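PDB 4P5N: putative primary metabolism protein HVA1 from Cryptococcus neoformans, which may play a role in primary metabolism and is associated with virulence in mammals, though its molecular activity is not established. Local coordinates for residues K45-D57 with K61-L73. Residues are numbered along the deposited sequence; the frame is centred on the assembly and turned at random.
Sequences KGVKNPPKVLFTD and KDVAHNPGTLTDL. With SO4 (sulfate ion), chain H; SO4 (sulfate ion), chain E; SO4 (sulfate ion), chain O.
Lys52 NZ donates to Asn66 OD1 at 2.7 Å and also to the backbone oxygens of Lys48 and Asn49, tying the loop before 52-56 to the residue after 62-65. Bends at chi2 (-68°) and chi4 (-77°) curl the lysine chain so NZ reaches all three. A sulfate, probably from crystallisation, accepts from Lys52 NZ, Asn49 ND2 and Asn66 ND2. At the far end Thr56 OG1 gives a 2.8 Å bond to Asp62 OD1 from above the carboxylate plane. Asp57 OD1 takes the N-H of Lys61 at 2.9 Å, and OD2 bonds to His28.

Paired backbone bonds at Val53-His65 and Phe55-Val63 make 52-56 and 62-65 an antiparallel beta hairpin, within the Tudor domain of the hypervirulence-associated proteins, in the SH3 clan; 62-65 is outermost in the chain's sheet. His65 NE2 binds a cadmium ion with Thr21; its ND1 donates to Asn66 O, near the ring plane, fixing the imidazole's rotation.

Val63 CB sits over one face of the Phe55 ring, 4.2 Å from its centroid, with His65 CB at the edge. On the hairpin's other face, Leu54 CD2 presses tightly on Ala64 CB (3.5 Å), which meets Val47 CG1. Pro51 crosses Pro67 at roughly a right angle, CG to CG 3.6 Å.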
loop_
_atom_site.group_PDB
_atom_site.type_symbol
_atom_site.label_atom_id
_atom_site.label_comp_id
_atom_site.label_asym_id
_atom_site.label_seq_id
_atom_site.Cartn_x
_atom_site.Cartn_y
_atom_site.Cartn_z
ATOM N N LYS A 45 2.294 8.966 -4.029
ATOM C CA LYS A 45 1.214 8.253 -3.350
ATOM C C LYS A 45 1.730 7.145 -2.426
ATOM O O LYS A 45 0.938 6.404 -1.842
ATOM C CB LYS A 45 0.225 7.683 -4.372
ATOM C CG LYS A 45 -0.332 8.717 -5.340
ATOM C CD LYS A 45 -1.350 9.637 -4.686
ATOM C CE LYS A 45 -1.611 10.876 -5.537
ATOM N NZ LYS A 45 -2.093 10.554 -6.914
ATOM N N GLY A 46 3.052 7.034 -2.303
ATOM C CA GLY A 46 3.672 6.076 -1.392
ATOM C C GLY A 46 3.571 4.620 -1.789
ATOM O O GLY A 46 3.636 3.747 -0.934
ATOM N N VAL A 47 3.401 4.365 -3.084
ATOM C CA VAL A 47 3.311 2.999 -3.600
ATOM C C VAL A 47 4.470 2.733 -4.549
ATOM O O VAL A 47 5.216 3.649 -4.879
ATOM C CB VAL A 47 1.942 2.690 -4.266
ATOM C CG1 VAL A 47 0.812 2.928 -3.266
ATOM C CG2 VAL A 47 1.716 3.520 -5.519
ATOM N N LYS A 48 4.610 1.483 -4.976
ATOM C CA LYS A 48 5.733 1.065 -5.814
ATOM C C LYS A 48 5.227 0.354 -7.048
ATOM O O LYS A 48 4.118 -0.212 -7.042
ATOM C CB LYS A 48 6.645 0.106 -5.050
ATOM C CG LYS A 48 7.318 0.697 -3.825
ATOM C CD LYS A 48 8.057 -0.363 -3.023
ATOM C CE LYS A 48 9.448 -0.613 -3.579
ATOM N NZ LYS A 48 10.311 -1.192 -2.520
ATOM N N ASN A 49 6.060 0.359 -8.084
ATOM C CA ASN A 49 5.864 -0.458 -9.277
ATOM C C ASN A 49 4.517 -0.183 -9.971
ATOM O O ASN A 49 3.605 -1.027 -9.981
ATOM C CB ASN A 49 5.997 -1.937 -8.898
ATOM C CG ASN A 49 5.767 -2.863 -10.066
ATOM O OD1 ASN A 49 6.041 -2.512 -11.228
ATOM N ND2 ASN A 49 5.264 -4.060 -9.776
ATOM N N PRO A 50 4.388 0.996 -10.586
ATOM C CA PRO A 50 3.194 1.250 -11.395
ATOM C C PRO A 50 3.149 0.327 -12.618
ATOM O O PRO A 50 4.186 -0.193 -13.059
ATOM C CB PRO A 50 3.372 2.722 -11.804
ATOM C CG PRO A 50 4.873 2.917 -11.836
ATOM C CD PRO A 50 5.363 2.099 -10.663
ATOM N N PRO A 51 1.951 0.084 -13.160
ATOM C CA PRO A 51 0.679 0.658 -12.706
ATOM C C PRO A 51 0.128 0.044 -11.418
ATOM O O PRO A 51 0.331 -1.153 -11.136
ATOM C CB PRO A 51 -0.270 0.383 -13.883
ATOM C CG PRO A 51 0.276 -0.865 -14.529
ATOM C CD PRO A 51 1.794 -0.740 -14.374
ATOM N N LYS A 52 -0.531 0.886 -10.627
ATOM C CA LYS A 52 -1.225 0.429 -9.423
ATOM C C LYS A 52 -2.630 0.995 -9.391
ATOM O O LYS A 52 -2.840 2.162 -9.721
ATOM C CB LYS A 52 -0.490 0.876 -8.158
ATOM C CG LYS A 52 0.725 0.039 -7.826
ATOM C CD LYS A 52 0.348 -1.377 -7.415
ATOM C CE LYS A 52 1.534 -2.058 -6.760
ATOM N NZ LYS A 52 2.550 -2.511 -7.755
ATOM N N VAL A 53 -3.580 0.151 -9.004
ATOM C CA VAL A 53 -4.962 0.549 -8.792
ATOM C C VAL A 53 -5.110 0.720 -7.279
ATOM O O VAL A 53 -4.860 -0.206 -6.518
ATOM C CB VAL A 53 -5.935 -0.526 -9.338
ATOM C CG1 VAL A 53 -7.396 -0.158 -9.079
ATOM C CG2 VAL A 53 -5.749 -0.705 -10.841
ATOM N N LEU A 54 -5.513 1.914 -6.852
ATOM C CA LEU A 54 -5.702 2.200 -5.433
ATOM C C LEU A 54 -7.188 2.140 -5.122
ATOM O O LEU A 54 -7.981 2.825 -5.770
ATOM C CB LEU A 54 -5.156 3.588 -5.055
ATOM C CG LEU A 54 -3.730 3.972 -5.484
ATOM C CD1 LEU A 54 -3.209 5.194 -4.737
ATOM C CD2 LEU A 54 -2.731 2.830 -5.396
ATOM N N PHE A 55 -7.558 1.299 -4.157
ATOM C CA PHE A 55 -8.953 1.175 -3.727
ATOM C C PHE A 55 -9.048 0.832 -2.256
ATOM O O PHE A 55 -8.099 0.314 -1.672
ATOM C CB PHE A 55 -9.738 0.143 -4.582
ATOM C CG PHE A 55 -9.297 -1.313 -4.425
ATOM C CD1 PHE A 55 -8.167 -1.816 -5.083
ATOM C CD2 PHE A 55 -10.073 -2.207 -3.685
ATOM C CE1 PHE A 55 -7.810 -3.164 -4.972
ATOM C CE2 PHE A 55 -9.729 -3.550 -3.570
ATOM C CZ PHE A 55 -8.599 -4.037 -4.218
ATOM N N THR A 56 -10.202 1.124 -1.657
ATOM C CA THR A 56 -10.446 0.726 -0.282
ATOM C C THR A 56 -11.310 -0.517 -0.290
ATOM O O THR A 56 -12.330 -0.550 -0.970
ATOM C CB THR A 56 -11.137 1.874 0.470
ATOM O OG1 THR A 56 -10.266 3.018 0.442
ATOM C CG2 THR A 56 -11.411 1.485 1.898
ATOM N N ASP A 57 -10.891 -1.554 0.441
ATOM C CA ASP A 57 -11.624 -2.809 0.400
ATOM C C ASP A 57 -12.805 -2.841 1.370
ATOM O O ASP A 57 -13.100 -1.835 2.045
ATOM C CB ASP A 57 -10.692 -4.033 0.549
ATOM C CG ASP A 57 -10.242 -4.296 1.971
ATOM O OD1 ASP A 57 -10.697 -3.635 2.935
ATOM O OD2 ASP A 57 -9.424 -5.235 2.140
ATOM N N LYS A 61 -9.733 -1.238 4.290
ATOM C CA LYS A 61 -8.269 -1.211 4.149
ATOM C C LYS A 61 -7.904 -0.586 2.806
ATOM O O LYS A 61 -8.433 -0.992 1.769
ATOM C CB LYS A 61 -7.685 -2.634 4.204
ATOM C CG LYS A 61 -8.081 -3.460 5.419
ATOM C CD LYS A 61 -7.765 -2.747 6.713
ATOM C CE LYS A 61 -8.145 -3.595 7.919
ATOM N NZ LYS A 61 -8.004 -2.774 9.149
ATOM N N ASP A 62 -6.963 0.362 2.817
ATOM C CA ASP A 62 -6.483 0.957 1.564
ATOM C C ASP A 62 -5.485 -0.007 0.945
ATOM O O ASP A 62 -4.487 -0.371 1.586
ATOM C CB ASP A 62 -5.884 2.355 1.770
ATOM C CG ASP A 62 -6.940 3.400 2.165
ATOM O OD1 ASP A 62 -8.135 3.048 2.309
ATOM O OD2 ASP A 62 -6.577 4.587 2.325
ATOM N N VAL A 63 -5.798 -0.448 -0.273
ATOM C CA VAL A 63 -5.015 -1.446 -1.020
ATOM C C VAL A 63 -4.457 -0.810 -2.298
ATOM O O VAL A 63 -5.111 0.008 -2.946
ATOM C CB VAL A 63 -5.901 -2.676 -1.390
ATOM C CG1 VAL A 63 -5.146 -3.703 -2.235
ATOM C CG2 VAL A 63 -6.459 -3.321 -0.127
ATOM N N ALA A 64 -3.227 -1.168 -2.653
ATOM C CA ALA A 64 -2.652 -0.779 -3.940
ATOM C C ALA A 64 -2.320 -2.066 -4.680
ATOM O O ALA A 64 -1.501 -2.874 -4.192
ATOM C CB ALA A 64 -1.398 0.062 -3.742
ATOM N N HIS A 65 -2.969 -2.296 -5.823
ATOM C CA HIS A 65 -2.850 -3.593 -6.492
ATOM C C HIS A 65 -2.583 -3.445 -7.982
ATOM O O HIS A 65 -3.120 -2.550 -8.632
ATOM C CB HIS A 65 -4.147 -4.384 -6.294
ATOM C CG HIS A 65 -4.007 -5.867 -6.482
ATOM N ND1 HIS A 65 -3.924 -6.470 -7.723
ATOM C CD2 HIS A 65 -3.952 -6.869 -5.576
ATOM C CE1 HIS A 65 -3.823 -7.780 -7.571
ATOM N NE2 HIS A 65 -3.846 -8.050 -6.278
ATOM N N ASN A 66 -1.769 -4.338 -8.534
ATOM C CA ASN A 66 -1.562 -4.335 -9.971
ATOM C C ASN A 66 -2.882 -4.568 -10.721
ATOM O O ASN A 66 -3.703 -5.355 -10.289
ATOM C CB ASN A 66 -0.589 -5.436 -10.329
ATOM C CG ASN A 66 0.783 -5.196 -9.743
ATOM O OD1 ASN A 66 1.161 -4.059 -9.485
ATOM N ND2 ASN A 66 1.553 -6.271 -9.571
ATOM N N PRO A 67 -3.065 -3.904 -11.869
ATOM C CA PRO A 67 -4.359 -4.014 -12.570
ATOM C C PRO A 67 -4.561 -5.350 -13.255
ATOM O O PRO A 67 -5.688 -5.824 -13.373
ATOM C CB PRO A 67 -4.287 -2.892 -13.622
ATOM C CG PRO A 67 -2.804 -2.632 -13.803
ATOM C CD PRO A 67 -2.198 -2.858 -12.443
ATOM N N GLY A 68 -3.475 -5.944 -13.734
ATOM C CA GLY A 68 -3.573 -7.113 -14.606
ATOM C C GLY A 68 -3.957 -8.400 -13.914
ATOM O O GLY A 68 -4.175 -9.419 -14.569
ATOM N N THR A 69 -4.051 -8.366 -12.590
ATOM C CA THR A 69 -4.428 -9.548 -11.816
ATOM C C THR A 69 -5.659 -9.264 -10.971
ATOM O O THR A 69 -5.993 -10.017 -10.051
ATOM C CB THR A 69 -3.291 -9.979 -10.888
ATOM O OG1 THR A 69 -2.825 -8.822 -10.177
ATOM C CG2 THR A 69 -2.162 -10.567 -11.709
ATOM N N LEU A 70 -6.349 -8.175 -11.261
ATOM C CA LEU A 70 -7.631 -8.018 -10.612
ATOM C C LEU A 70 -8.748 -8.016 -11.634
ATOM O O LEU A 70 -8.491 -7.943 -12.837
ATOM C CB LEU A 70 -7.657 -6.832 -9.668
ATOM C CG LEU A 70 -7.283 -5.478 -10.221
ATOM C CD1 LEU A 70 -8.275 -5.002 -11.283
ATOM C CD2 LEU A 70 -7.171 -4.401 -9.149
ATOM N N THR A 71 -9.984 -8.113 -11.153
ATOM C CA THR A 71 -11.150 -8.100 -12.033
ATOM C C THR A 71 -12.002 -6.882 -11.744
ATOM O O THR A 71 -12.321 -6.614 -10.585
ATOM C CB THR A 71 -11.982 -9.387 -11.869
ATOM O OG1 THR A 71 -11.147 -10.512 -12.126
ATOM C CG2 THR A 71 -13.185 -9.431 -12.841
ATOM N N ASP A 72 -12.354 -6.134 -12.796
ATOM C CA ASP A 72 -13.260 -5.000 -12.647
ATOM C C ASP A 72 -14.674 -5.569 -12.752
ATOM O O ASP A 72 -15.138 -5.911 -13.846
ATOM C CB ASP A 72 -12.983 -3.974 -13.744
ATOM C CG ASP A 72 -13.770 -2.691 -13.588
ATOM O OD1 ASP A 72 -14.960 -2.741 -13.169
ATOM O OD2 ASP A 72 -13.190 -1.635 -13.967
ATOM N N LEU A 73 -15.360 -5.672 -11.613
ATOM C CA LEU A 73 -16.696 -6.291 -11.589
ATOM C C LEU A 73 -17.730 -5.508 -12.370
ATOM O O LEU A 73 -18.695 -6.089 -12.866
ATOM C CB LEU A 73 -17.174 -6.501 -10.141
ATOM C CG LEU A 73 -16.261 -7.439 -9.319
ATOM C CD1 LEU A 73 -16.879 -7.691 -7.952
ATOM C CD2 LEU A 73 -15.950 -8.768 -10.014
HETATM S S SO4 H . 3.940 -5.712 -6.766
HETATM O O1 SO4 H . 4.599 -6.542 -5.721
HETATM O O2 SO4 H . 2.521 -5.436 -6.416
HETATM O O3 SO4 H . 4.040 -6.368 -8.085
HETATM O O4 SO4 H . 4.618 -4.394 -6.762
HETATM S S SO4 E . -0.099 -9.439 -8.436
HETATM O O1 SO4 E . 1.261 -9.995 -8.228
HETATM O O2 SO4 E . -1.004 -10.606 -8.528
HETATM O O3 SO4 E . -0.162 -8.695 -9.743
HETATM O O4 SO4 E . -0.489 -8.666 -7.230
HETATM S S SO4 O . 12.374 0.018 -0.313
HETATM O O1 SO4 O . 12.953 -0.882 -1.333
HETATM O O2 SO4 O . 12.074 -0.777 0.893
HETATM O O3 SO4 O . 11.102 0.571 -0.810
HETATM O O4 SO4 O . 13.302 1.121 0.026
#